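Local coordinates for protein agmatinase (Burkholderia thailandensis, PDB 4DZ4) that probably hydrolyses agmatine to putrescine and urea, as a manganese-dependent member of the arginase family with two metal ions per subunit, at residues L159-A173 against L177-D189. Residues are numbered along the deposited sequence; the frame is centred on the assembly and turned at random.
Sequences LIHFDAHCDTWADDA and LNHGTMFYKAVKD. With MN (manganese (II) ion), chain Q; MN (manganese (II) ion), chain P.
F183 drives its CD2–CE2 edge into one face of the H161 imidazole, the planes at 86° and F183 CE2 3.5 Å from H161 CE1. L159 CD2 lies over one face of the phenyl ring, while M182 CE, from the same helix, sits on the opposite face and also touches D167 CB. With F183 over one face, H161 donates from NE2 to D163 OD2 at 2.8 Å, a second-shell bond that probably helps to orient the carboxylate bridging both manganese ions. D167 gives OD2 to one of them at 2.0 Å; its backbone O takes two weak bonds, from F183 N and Y184 N, at the first turn of helix 182-188. Farther out, A170 CA rests over the Y184 ring, 3.7 Å from its centroid. D171, its CG anti to the backbone N (chi1 -169°), swings OD2 to T181 OG1, which donates to the anti lone pair at 2.8 Å; S176 and a water share that oxygen. The extended K185 chain carries NZ to S176 and, more weakly, to A173 O at 3.3 Å. H139, H165, D246 and D248 complete the dinuclear manganese site, which sits at the C-terminal end of strand 158-162, in the loop leading to helix 182-188 of a beta-alpha-beta unit, as in the arginase fold.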
loop_
_atom_site.group_PDB
_atom_site.type_symbol
_atom_site.label_atom_id
_atom_site.label_comp_id
_atom_site.label_asym_id
_atom_site.label_seq_id
_atom_site.Cartn_x
_atom_site.Cartn_y
_atom_site.Cartn_z
ATOM N N LEU B 159 23.047 -27.171 -13.661
ATOM C CA LEU B 159 22.117 -26.133 -13.214
ATOM C C LEU B 159 22.717 -25.358 -12.047
ATOM O O LEU B 159 23.234 -25.952 -11.082
ATOM C CB LEU B 159 20.773 -26.729 -12.806
ATOM C CG LEU B 159 19.643 -25.709 -12.587
ATOM C CD1 LEU B 159 19.179 -25.119 -13.920
ATOM C CD2 LEU B 159 18.478 -26.388 -11.865
ATOM N N ILE B 160 22.669 -24.042 -12.154
ATOM C CA ILE B 160 23.039 -23.170 -11.024
ATOM C C ILE B 160 21.732 -22.493 -10.616
ATOM O O ILE B 160 21.193 -21.674 -11.339
ATOM C CB ILE B 160 24.102 -22.115 -11.396
ATOM C CG1 ILE B 160 25.397 -22.788 -11.896
ATOM C CG2 ILE B 160 24.373 -21.234 -10.162
ATOM C CD1 ILE B 160 26.414 -21.796 -12.448
ATOM N N HIS B 161 21.243 -22.837 -9.434
ATOM C CA HIS B 161 19.843 -22.551 -9.055
ATOM C C HIS B 161 19.791 -21.788 -7.751
ATOM O O HIS B 161 20.205 -22.312 -6.721
ATOM C CB HIS B 161 19.148 -23.906 -8.988
ATOM C CG HIS B 161 17.731 -23.890 -8.458
ATOM N ND1 HIS B 161 17.146 -25.020 -7.979
ATOM C CD2 HIS B 161 16.775 -22.891 -8.383
ATOM C CE1 HIS B 161 15.885 -24.747 -7.593
ATOM N NE2 HIS B 161 15.649 -23.456 -7.834
ATOM N N PHE B 162 19.372 -20.522 -7.813
ATOM C CA PHE B 162 19.260 -19.688 -6.612
ATOM C C PHE B 162 17.787 -19.710 -6.191
ATOM O O PHE B 162 16.919 -19.370 -7.006
ATOM C CB PHE B 162 19.677 -18.250 -6.917
ATOM C CG PHE B 162 21.140 -18.072 -7.188
ATOM C CD1 PHE B 162 22.003 -17.606 -6.188
ATOM C CD2 PHE B 162 21.658 -18.331 -8.458
ATOM C CE1 PHE B 162 23.370 -17.433 -6.424
ATOM C CE2 PHE B 162 23.024 -18.129 -8.719
ATOM C CZ PHE B 162 23.875 -17.681 -7.709
ATOM N N ASP B 163 17.484 -20.083 -4.943
ATOM C CA ASP B 163 16.084 -20.316 -4.562
ATOM C C ASP B 163 16.018 -20.632 -3.094
ATOM O O ASP B 163 16.930 -21.277 -2.560
ATOM C CB ASP B 163 15.546 -21.537 -5.337
ATOM C CG ASP B 163 14.041 -21.502 -5.580
ATOM O OD1 ASP B 163 13.261 -21.199 -4.653
ATOM O OD2 ASP B 163 13.640 -21.882 -6.703
ATOM N N ALA B 164 14.927 -20.237 -2.454
ATOM C CA ALA B 164 14.606 -20.794 -1.132
ATOM C C ALA B 164 14.160 -22.262 -1.226
ATOM O O ALA B 164 14.160 -22.967 -0.208
ATOM C CB ALA B 164 13.496 -19.968 -0.465
ATOM N N HIS B 165 13.757 -22.697 -2.432
ATOM C CA HIS B 165 13.107 -23.998 -2.685
ATOM C C HIS B 165 13.881 -24.831 -3.710
ATOM O O HIS B 165 14.309 -24.339 -4.736
ATOM C CB HIS B 165 11.692 -23.799 -3.248
ATOM C CG HIS B 165 10.839 -22.877 -2.421
ATOM N ND1 HIS B 165 10.747 -21.543 -2.669
ATOM C CD2 HIS B 165 10.027 -23.135 -1.327
ATOM C CE1 HIS B 165 9.918 -20.982 -1.751
ATOM N NE2 HIS B 165 9.471 -21.961 -0.948
ATOM N N CYS B 166 13.987 -26.120 -3.441
ATOM C CA CYS B 166 14.710 -27.030 -4.341
ATOM C C CYS B 166 13.940 -27.347 -5.618
ATOM O O CYS B 166 14.544 -27.690 -6.657
ATOM C CB CYS B 166 15.048 -28.322 -3.607
ATOM S SG CYS B 166 13.604 -29.261 -3.061
ATOM N N ASP B 167 12.612 -27.230 -5.547
ATOM C CA ASP B 167 11.721 -27.550 -6.678
ATOM C C ASP B 167 11.954 -28.950 -7.250
ATOM O O ASP B 167 11.711 -29.204 -8.442
ATOM C CB ASP B 167 11.797 -26.445 -7.742
ATOM C CG ASP B 167 11.406 -25.067 -7.163
ATOM O OD1 ASP B 167 10.671 -25.053 -6.137
ATOM O OD2 ASP B 167 11.822 -24.030 -7.715
ATOM N N THR B 168 12.410 -29.860 -6.391
ATOM C CA THR B 168 12.648 -31.250 -6.760
ATOM C C THR B 168 11.779 -32.237 -5.954
ATOM O O THR B 168 12.076 -33.420 -5.901
ATOM C CB THR B 168 14.153 -31.617 -6.586
ATOM O OG1 THR B 168 14.574 -31.255 -5.255
ATOM C CG2 THR B 168 15.020 -30.892 -7.601
ATOM N N TRP B 169 10.683 -31.756 -5.345
ATOM C CA TRP B 169 9.730 -32.634 -4.670
ATOM C C TRP B 169 9.120 -33.576 -5.682
ATOM O O TRP B 169 8.833 -33.163 -6.812
ATOM C CB TRP B 169 8.661 -31.807 -3.951
ATOM C CG TRP B 169 9.256 -31.080 -2.764
ATOM C CD1 TRP B 169 9.628 -31.626 -1.522
ATOM C CD2 TRP B 169 9.634 -29.675 -2.688
ATOM N NE1 TRP B 169 10.172 -30.653 -0.712
ATOM C CE2 TRP B 169 10.206 -29.468 -1.343
ATOM C CE3 TRP B 169 9.535 -28.594 -3.553
ATOM C CZ2 TRP B 169 10.679 -28.218 -0.922
ATOM C CZ3 TRP B 169 9.998 -27.330 -3.120
ATOM C CH2 TRP B 169 10.546 -27.153 -1.831
ATOM N N ALA B 170 8.934 -34.831 -5.290
ATOM C CA ALA B 170 8.483 -35.862 -6.229
ATOM C C ALA B 170 7.068 -35.577 -6.748
ATOM O O ALA B 170 6.189 -35.097 -6.011
ATOM C CB ALA B 170 8.570 -37.244 -5.593
ATOM N N ASP B 171 6.858 -35.854 -8.030
ATOM C CA ASP B 171 5.562 -35.641 -8.651
ATOM C C ASP B 171 5.385 -36.777 -9.659
ATOM O O ASP B 171 6.103 -36.830 -10.642
ATOM C CB ASP B 171 5.562 -34.301 -9.380
ATOM C CG ASP B 171 4.167 -33.859 -9.839
ATOM O OD1 ASP B 171 3.294 -34.736 -10.005
ATOM O OD2 ASP B 171 3.970 -32.634 -10.042
ATOM N N ASP B 172 4.425 -37.647 -9.427
ATOM C CA ASP B 172 4.300 -38.806 -10.321
ATOM C C ASP B 172 3.466 -38.501 -11.564
ATOM O O ASP B 172 3.165 -39.419 -12.330
ATOM C CB ASP B 172 3.768 -40.027 -9.566
ATOM N N ALA B 173 3.121 -37.226 -11.780
ATOM C CA ALA B 173 2.373 -36.812 -12.982
ATOM C C ALA B 173 3.203 -35.876 -13.842
ATOM O O ALA B 173 3.248 -34.672 -13.592
ATOM C CB ALA B 173 1.064 -36.134 -12.592
ATOM N N LEU B 177 1.376 -28.959 -13.844
ATOM C CA LEU B 177 1.869 -27.620 -14.059
ATOM C C LEU B 177 2.139 -27.133 -12.656
ATOM O O LEU B 177 1.217 -26.666 -11.997
ATOM C CB LEU B 177 0.745 -26.811 -14.710
ATOM C CG LEU B 177 0.937 -25.438 -15.335
ATOM C CD1 LEU B 177 2.228 -25.377 -16.143
ATOM C CD2 LEU B 177 -0.252 -25.196 -16.271
ATOM N N ASN B 178 3.359 -27.380 -12.178
ATOM C CA ASN B 178 3.718 -27.134 -10.767
ATOM C C ASN B 178 5.143 -26.576 -10.677
ATOM O O ASN B 178 6.122 -27.251 -11.056
ATOM C CB ASN B 178 3.596 -28.440 -9.965
ATOM C CG ASN B 178 3.654 -28.228 -8.450
ATOM O OD1 ASN B 178 4.393 -27.365 -7.948
ATOM N ND2 ASN B 178 2.897 -29.035 -7.721
ATOM N N HIS B 179 5.257 -25.348 -10.158
ATOM C CA HIS B 179 6.558 -24.675 -10.038
ATOM C C HIS B 179 7.482 -25.269 -8.992
ATOM O O HIS B 179 8.617 -24.827 -8.853
ATOM C CB HIS B 179 6.364 -23.154 -9.816
ATOM C CG HIS B 179 5.799 -22.793 -8.462
ATOM N ND1 HIS B 179 5.924 -21.534 -7.948
ATOM C CD2 HIS B 179 5.141 -23.548 -7.502
ATOM C CE1 HIS B 179 5.341 -21.494 -6.716
ATOM N NE2 HIS B 179 4.889 -22.719 -6.429
ATOM N N GLY B 180 7.000 -26.273 -8.263
ATOM C CA GLY B 180 7.765 -26.885 -7.193
ATOM C C GLY B 180 8.226 -28.285 -7.499
ATOM O O GLY B 180 8.876 -28.940 -6.668
ATOM N N THR B 181 7.860 -28.802 -8.670
ATOM C CA THR B 181 8.250 -30.194 -8.982
ATOM C C THR B 181 8.916 -30.318 -10.356
ATOM O O THR B 181 9.275 -31.434 -10.774
ATOM C CB THR B 181 7.063 -31.171 -8.914
ATOM O OG1 THR B 181 6.120 -30.842 -9.940
ATOM C CG2 THR B 181 6.337 -31.091 -7.552
ATOM N N MET B 182 9.084 -29.201 -11.054
ATOM C CA MET B 182 9.624 -29.283 -12.435
ATOM C C MET B 182 11.112 -29.668 -12.514
ATOM O O MET B 182 11.566 -30.197 -13.546
ATOM C CB MET B 182 9.300 -28.034 -13.270
ATOM C CG MET B 182 10.161 -26.791 -13.010
ATOM S SD MET B 182 9.669 -26.098 -11.435
ATOM C CE MET B 182 11.159 -25.147 -11.084
ATOM N N PHE B 183 11.865 -29.455 -11.434
ATOM C CA PHE B 183 13.265 -29.940 -11.452
ATOM C C PHE B 183 13.416 -31.400 -11.056
ATOM O O PHE B 183 14.441 -32.011 -11.376
ATOM C CB PHE B 183 14.259 -29.037 -10.675
ATOM C CG PHE B 183 14.366 -27.616 -11.224
ATOM C CD1 PHE B 183 14.121 -27.339 -12.572
ATOM C CD2 PHE B 183 14.741 -26.569 -10.401
ATOM C CE1 PHE B 183 14.214 -26.047 -13.083
ATOM C CE2 PHE B 183 14.831 -25.270 -10.902
ATOM C CZ PHE B 183 14.566 -24.997 -12.239
ATOM N N TYR B 184 12.428 -31.949 -10.349
ATOM C CA TYR B 184 12.321 -33.399 -10.248
ATOM C C TYR B 184 12.190 -33.971 -11.662
ATOM O O TYR B 184 12.889 -34.921 -12.018
ATOM C CB TYR B 184 11.117 -33.791 -9.385
ATOM C CG TYR B 184 10.834 -35.280 -9.278
ATOM C CD1 TYR B 184 11.509 -36.090 -8.341
ATOM C CD2 TYR B 184 9.861 -35.885 -10.097
ATOM C CE1 TYR B 184 11.207 -37.446 -8.239
ATOM C CE2 TYR B 184 9.585 -37.239 -10.014
ATOM C CZ TYR B 184 10.259 -38.013 -9.089
ATOM O OH TYR B 184 9.942 -39.342 -8.991
ATOM N N LYS B 185 11.284 -33.391 -12.459
ATOM C CA LYS B 185 11.091 -33.891 -13.828
ATOM C C LYS B 185 12.360 -33.701 -14.657
ATOM O O LYS B 185 12.746 -34.599 -15.398
ATOM C CB LYS B 185 9.880 -33.198 -14.474
ATOM C CG LYS B 185 8.600 -33.434 -13.660
ATOM C CD LYS B 185 7.428 -32.658 -14.255
ATOM C CE LYS B 185 6.201 -32.757 -13.349
ATOM N NZ LYS B 185 5.107 -31.928 -13.964
ATOM N N ALA B 186 13.014 -32.548 -14.518
ATOM C CA ALA B 186 14.261 -32.253 -15.243
ATOM C C ALA B 186 15.355 -33.290 -14.908
ATOM O O ALA B 186 16.054 -33.756 -15.794
ATOM C CB ALA B 186 14.754 -30.843 -14.942
ATOM N N VAL B 187 15.470 -33.675 -13.635
ATOM C CA VAL B 187 16.426 -34.726 -13.258
ATOM C C VAL B 187 16.036 -36.095 -13.825
ATOM O O VAL B 187 16.869 -36.810 -14.400
ATOM C CB VAL B 187 16.641 -34.835 -11.733
ATOM C CG1 VAL B 187 17.426 -36.115 -11.400
ATOM C CG2 VAL B 187 17.370 -33.598 -11.234
ATOM N N LYS B 188 14.763 -36.450 -13.693
ATOM C CA LYS B 188 14.296 -37.719 -14.244
ATOM C C LYS B 188 14.450 -37.783 -15.789
ATOM O O LYS B 188 14.720 -38.854 -16.340
ATOM C CB LYS B 188 12.855 -37.993 -13.802
ATOM C CG LYS B 188 12.709 -38.138 -12.279
ATOM C CD LYS B 188 13.481 -39.317 -11.686
ATOM C CE LYS B 188 13.965 -38.952 -10.288
ATOM N NZ LYS B 188 14.806 -40.002 -9.640
ATOM N N ASP B 189 14.295 -36.656 -16.475
ATOM C CA ASP B 189 14.484 -36.604 -17.938
ATOM C C ASP B 189 15.966 -36.624 -18.334
ATOM O O ASP B 189 16.267 -36.726 -19.521
ATOM C CB ASP B 189 13.851 -35.352 -18.570
ATOM C CG ASP B 189 12.329 -35.317 -18.471
ATOM O OD1 ASP B 189 11.691 -36.318 -18.049
ATOM O OD2 ASP B 189 11.782 -34.258 -18.853
HETATM MN MN MN Q . 11.272 -20.477 -4.646
HETATM MN MN MN P . 11.581 -22.057 -7.439
HETATM O O HOH W 1 10.576 -22.073 -5.771
HETATM O O HOH W 2 1.651 -31.253 -9.153
#